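Side-chain contacts in alternansucrase (Leuconostoc mesenteroides, PDB 6HVG), which is a large multidomain protein of glycoside hydrolase family 70, with a TIM-barrel-like catalytic domain and cell-wall-binding-type repeats: residues R823-Y826 with G827-Y830; Q1061-N1064 with V1065-T1069. All blocks are in the same frame, centred on the assembly; numbering follows the deposited sequence.

Contact 1: residues R823-Y826 with G827-Y830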
loop_
_atom_site.group_PDB
_atom_site.type_symbol
_atom_site.label_atom_id
_atom_site.label_comp_id
_atom_site.label_asym_id
_atom_site.label_seq_id
_atom_site.Cartn_x
_atom_site.Cartn_y
_atom_site.Cartn_z
ATOM N N ARG A 823 -22.896 -13.177 2.137
ATOM C CA ARG A 823 -22.380 -13.051 0.788
ATOM C C ARG A 823 -21.370 -14.145 0.475
ATOM O O ARG A 823 -20.486 -14.444 1.284
ATOM C CB ARG A 823 -21.738 -11.698 0.560
ATOM C CG ARG A 823 -21.434 -11.470 -0.913
ATOM C CD ARG A 823 -20.942 -10.060 -1.184
ATOM N NE ARG A 823 -19.648 -9.839 -0.573
ATOM C CZ ARG A 823 -18.955 -8.720 -0.672
ATOM N NH1 ARG A 823 -19.431 -7.709 -1.383
ATOM N NH2 ARG A 823 -17.783 -8.627 -0.046
ATOM N N VAL A 824 -21.528 -14.731 -0.709
ATOM C CA VAL A 824 -20.689 -15.817 -1.160
ATOM C C VAL A 824 -19.752 -15.360 -2.282
ATOM O O VAL A 824 -20.176 -14.706 -3.256
ATOM C CB VAL A 824 -21.541 -16.986 -1.680
ATOM C CG1 VAL A 824 -20.646 -18.120 -2.147
ATOM C CG2 VAL A 824 -22.496 -17.473 -0.602
ATOM N N TYR A 825 -18.480 -15.715 -2.143
ATOM C CA TYR A 825 -17.440 -15.246 -3.061
ATOM C C TYR A 825 -17.235 -16.257 -4.177
ATOM O O TYR A 825 -16.918 -17.415 -3.931
ATOM C CB TYR A 825 -16.120 -15.001 -2.273
ATOM C CG TYR A 825 -14.920 -14.601 -3.116
ATOM C CD1 TYR A 825 -15.028 -13.643 -4.110
ATOM C CD2 TYR A 825 -13.669 -15.192 -2.927
ATOM C CE1 TYR A 825 -13.928 -13.288 -4.884
ATOM C CE2 TYR A 825 -12.567 -14.830 -3.686
ATOM C CZ TYR A 825 -12.704 -13.884 -4.663
ATOM O OH TYR A 825 -11.625 -13.541 -5.433
ATOM N N TYR A 826 -17.388 -15.789 -5.407
ATOM C CA TYR A 826 -17.090 -16.568 -6.612
ATOM C C TYR A 826 -15.867 -17.448 -6.473
ATOM O O TYR A 826 -15.891 -18.602 -6.862
ATOM C CB TYR A 826 -16.873 -15.598 -7.790
ATOM C CG TYR A 826 -16.243 -16.219 -9.013
ATOM C CD1 TYR A 826 -17.020 -16.838 -9.996
ATOM C CD2 TYR A 826 -14.887 -16.195 -9.188
ATOM C CE1 TYR A 826 -16.443 -17.366 -11.137
ATOM C CE2 TYR A 826 -14.300 -16.729 -10.316
ATOM C CZ TYR A 826 -15.085 -17.314 -11.288
ATOM O OH TYR A 826 -14.474 -17.844 -12.397
ATOM N N GLY A 827 -14.798 -16.885 -5.927
ATOM C CA GLY A 827 -13.503 -17.560 -5.824
ATOM C C GLY A 827 -13.385 -18.659 -4.795
ATOM O O GLY A 827 -12.380 -19.351 -4.763
ATOM N N ASP A 828 -14.392 -18.796 -3.946
ATOM C CA ASP A 828 -14.538 -19.962 -3.087
ATOM C C ASP A 828 -15.364 -21.050 -3.769
ATOM O O ASP A 828 -15.387 -22.186 -3.302
ATOM C CB ASP A 828 -15.213 -19.572 -1.765
ATOM C CG ASP A 828 -14.359 -18.632 -0.930
ATOM O OD1 ASP A 828 -13.115 -18.762 -1.020
ATOM O OD2 ASP A 828 -14.940 -17.772 -0.209
ATOM N N MET A 829 -16.053 -20.693 -4.853
ATOM C CA MET A 829 -16.889 -21.623 -5.613
ATOM C C MET A 829 -16.203 -22.091 -6.902
ATOM O O MET A 829 -16.301 -23.260 -7.272
ATOM C CB MET A 829 -18.220 -20.962 -5.961
ATOM C CG MET A 829 -19.062 -20.582 -4.752
ATOM S SD MET A 829 -19.704 -22.034 -3.906
ATOM C CE MET A 829 -21.043 -22.470 -5.016
ATOM N N TYR A 830 -15.532 -21.171 -7.588
ATOM C CA TYR A 830 -14.788 -21.470 -8.796
ATOM C C TYR A 830 -13.382 -20.924 -8.631
ATOM O O TYR A 830 -13.125 -20.127 -7.724
ATOM C CB TYR A 830 -15.505 -20.886 -10.014
ATOM C CG TYR A 830 -16.880 -21.487 -10.164
ATOM C CD1 TYR A 830 -17.986 -20.907 -9.540
ATOM C CD2 TYR A 830 -17.077 -22.682 -10.873
ATOM C CE1 TYR A 830 -19.246 -21.474 -9.648
ATOM C CE2 TYR A 830 -18.337 -23.266 -10.973
ATOM C CZ TYR A 830 -19.415 -22.657 -10.365
ATOM O OH TYR A 830 -20.665 -23.207 -10.454
#

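Contact 2: residues Q1061-N1064 with V1065-T1069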
loop_
_atom_site.group_PDB
_atom_site.type_symbol
_atom_site.label_atom_id
_atom_site.label_comp_id
_atom_site.label_asym_id
_atom_site.label_seq_id
_atom_site.Cartn_x
_atom_site.Cartn_y
_atom_site.Cartn_z
ATOM N N GLN A 1061 -17.109 -17.086 -24.070
ATOM C CA GLN A 1061 -16.693 -17.384 -22.684
ATOM C C GLN A 1061 -16.576 -16.136 -21.789
ATOM O O GLN A 1061 -16.025 -16.199 -20.686
ATOM C CB GLN A 1061 -15.351 -18.105 -22.682
ATOM C CG GLN A 1061 -15.290 -19.337 -23.563
ATOM C CD GLN A 1061 -13.862 -19.759 -23.858
ATOM O OE1 GLN A 1061 -13.311 -19.430 -24.914
ATOM N NE2 GLN A 1061 -13.248 -20.469 -22.917
ATOM N N SER A 1062 -17.080 -15.002 -22.269
ATOM C CA SER A 1062 -17.108 -13.804 -21.471
ATOM C C SER A 1062 -18.083 -13.989 -20.312
ATOM O O SER A 1062 -19.181 -14.519 -20.484
ATOM C CB SER A 1062 -17.549 -12.627 -22.313
ATOM O OG SER A 1062 -16.726 -12.515 -23.436
ATOM N N THR A 1063 -17.672 -13.497 -19.150
ATOM C CA THR A 1063 -18.414 -13.634 -17.911
ATOM C C THR A 1063 -19.923 -13.458 -18.067
ATOM O O THR A 1063 -20.689 -14.312 -17.657
ATOM C CB THR A 1063 -17.855 -12.641 -16.865
ATOM O OG1 THR A 1063 -16.532 -13.045 -16.487
ATOM C CG2 THR A 1063 -18.709 -12.590 -15.615
ATOM N N ASN A 1064 -20.348 -12.353 -18.665
ATOM C CA ASN A 1064 -21.771 -12.003 -18.716
ATOM C C ASN A 1064 -22.598 -12.881 -19.673
ATOM O O ASN A 1064 -23.811 -13.047 -19.486
ATOM C CB ASN A 1064 -21.938 -10.517 -19.059
ATOM C CG ASN A 1064 -21.440 -9.596 -17.953
ATOM O OD1 ASN A 1064 -21.190 -10.019 -16.817
ATOM N ND2 ASN A 1064 -21.299 -8.316 -18.283
ATOM N N VAL A 1065 -21.944 -13.434 -20.693
ATOM C CA VAL A 1065 -22.570 -14.445 -21.540
ATOM C C VAL A 1065 -22.803 -15.695 -20.704
ATOM O O VAL A 1065 -23.919 -16.213 -20.634
ATOM C CB VAL A 1065 -21.704 -14.769 -22.777
ATOM C CG1 VAL A 1065 -22.247 -15.986 -23.519
ATOM C CG2 VAL A 1065 -21.626 -13.557 -23.713
ATOM N N VAL A 1066 -21.752 -16.144 -20.031
ATOM C CA VAL A 1066 -21.843 -17.305 -19.134
ATOM C C VAL A 1066 -22.906 -17.109 -18.045
ATOM O O VAL A 1066 -23.667 -18.021 -17.778
ATOM C CB VAL A 1066 -20.473 -17.666 -18.512
ATOM C CG1 VAL A 1066 -20.605 -18.751 -17.463
ATOM C CG2 VAL A 1066 -19.521 -18.138 -19.602
ATOM N N ILE A 1067 -22.979 -15.929 -17.436
ATOM C CA ILE A 1067 -23.969 -15.672 -16.383
ATOM C C ILE A 1067 -25.384 -15.884 -16.927
ATOM O O ILE A 1067 -26.220 -16.470 -16.237
ATOM C CB ILE A 1067 -23.807 -14.264 -15.750
ATOM C CG1 ILE A 1067 -22.522 -14.191 -14.918
ATOM C CG2 ILE A 1067 -24.975 -13.911 -14.834
ATOM C CD1 ILE A 1067 -22.057 -12.778 -14.609
ATOM N N ALA A 1068 -25.642 -15.451 -18.162
ATOM C CA ALA A 1068 -26.946 -15.647 -18.784
ATOM C C ALA A 1068 -27.300 -17.132 -18.964
ATOM O O ALA A 1068 -28.398 -17.544 -18.589
ATOM C CB ALA A 1068 -27.019 -14.921 -20.115
ATOM N N THR A 1069 -26.389 -17.933 -19.508
ATOM C CA THR A 1069 -26.670 -19.362 -19.665
ATOM C C THR A 1069 -26.846 -20.055 -18.299
ATOM O O THR A 1069 -27.664 -20.957 -18.177
ATOM C CB THR A 1069 -25.608 -20.110 -20.520
ATOM O OG1 THR A 1069 -24.374 -20.203 -19.801
ATOM C CG2 THR A 1069 -25.358 -19.402 -21.864
#

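Contact 1: residues R823-Y826 with G827-Y830
Tyr825 and Tyr826 both hold CG anti to the backbone N (chi1 176° and 166°). This sets each ring beside its own carbonyl carbon, on the side of the residues that follow. Gly827 then lies over the Tyr825 ring, and Tyr830 CB over the Tyr826 ring. The N of Gly827 is above the centre of the Tyr825 ring, and its CA makes a CH-pi contact 3.9 Å from that centroid. Asp828 OD2 lies at the edge of the same ring, in its plane. Tyr830 CB is offset toward the rim, 4.1 Å from the Tyr826 centroid. The Tyr826 and Tyr830 rings, planes 30° apart, are slid so far (centroids 5.9 Å) that they barely overlap. Val824 CG1 meets Met829 CG at 3.9 Å.

This is the turn at the end of strand 821-825, in the parallel barrel sheet, leading into a short, weakly bonded helix. Asp828 N bonds to Tyr825 O at 2.9 Å. Tyr826 O accepts from both Met829 N (2.9 Å) and Tyr830 N (2.7 Å).

Tyr825 OH pairs with Glu832, and Tyr826 OH with Met837 N. Buried Asp828 has partners for both carboxylate oxygens: OD1 forms a salt bridge with Arg750 NH2, which probably stabilises its charge, and OD2 is hydrogen-bonded to Tyr811 OH.

Contact 2: residues Q1061-N1064 with V1065-T1069
Thr1063 and Ile1067, one helical turn apart, lie side by side and point the same way. The methyl CG2 of Thr1063 touches CD1 of Ile1067 at 3.5 Å. The same CD1 lies 3.6 Å from OD1 of Asn1064, whose side chain also runs alongside the isoleucine. Ile1067 CG1 packs against the backbone of the preceding turn, 3.3 Å from Thr1063 O. On another side of the helix, Val1066 CG2 rests 3.7 Å from Ser1062 O.

Backbone bonds at the start of the helix hold these groups in place. Val1066 N bonds to Ser1062 O at 3.1 Å. Val1065 N makes a weak bond to the same oxygen. Ile1067 N reaches Thr1063 O at 2.8 Å. Ala1068 N bonds to Asn1064 O at 3.3 Å, and Thr1069 N continues the pattern with a bond to Val1065 O. The hydroxyl OG1 of Thr1069 also bonds to the backbone, at Val1066 O. Ser1062 is the N-cap residue, but its side chain makes no capping bond.

Thr1063 places CG2 anti to the backbone N and OG1 beside it (chi1 -68°). The methyl therefore serves Ile1067, while OG1 bonds to Gln1053 NE2, and the amide of Asn1064 is held by a bond between ND2 and Gln1087 OE1.

The contact is the N-terminal end of helix 1063-1075 and the residues leading into it, in the beta-alpha-beta unit between strands 1045-1047 and 1081-1083. Ile1067 touches Leu1084, just past the second strand. Helix 1135-1147 packs alongside, with Leu1138 and Ala1141 against Asn1064, Asp1137 against Val1065 and Ala1144 against Ala1068.

Overall arrangement
Both contacts belong to the barrel domain of the family 70 region. Their centres are about 16 Å apart and their nearest atoms about 7 Å apart, so they do not touch. Contact 1 spans the end of strand 821-825 and the turn after it. It packs on the neighbouring strand of the parallel sheet, 1045-1047, with Tyr825 on Glu1047 and Tyr826 on Tyr1046. Contact 2 lies on the helix that follows this strand in the chain. Tyr836 is a link between them, since its ring meets that of Tyr826 and it also touches Thr1063. The modelled calcium is bound by Glu575, Asp581, Asn625 and Asp1159, none of them in either contact.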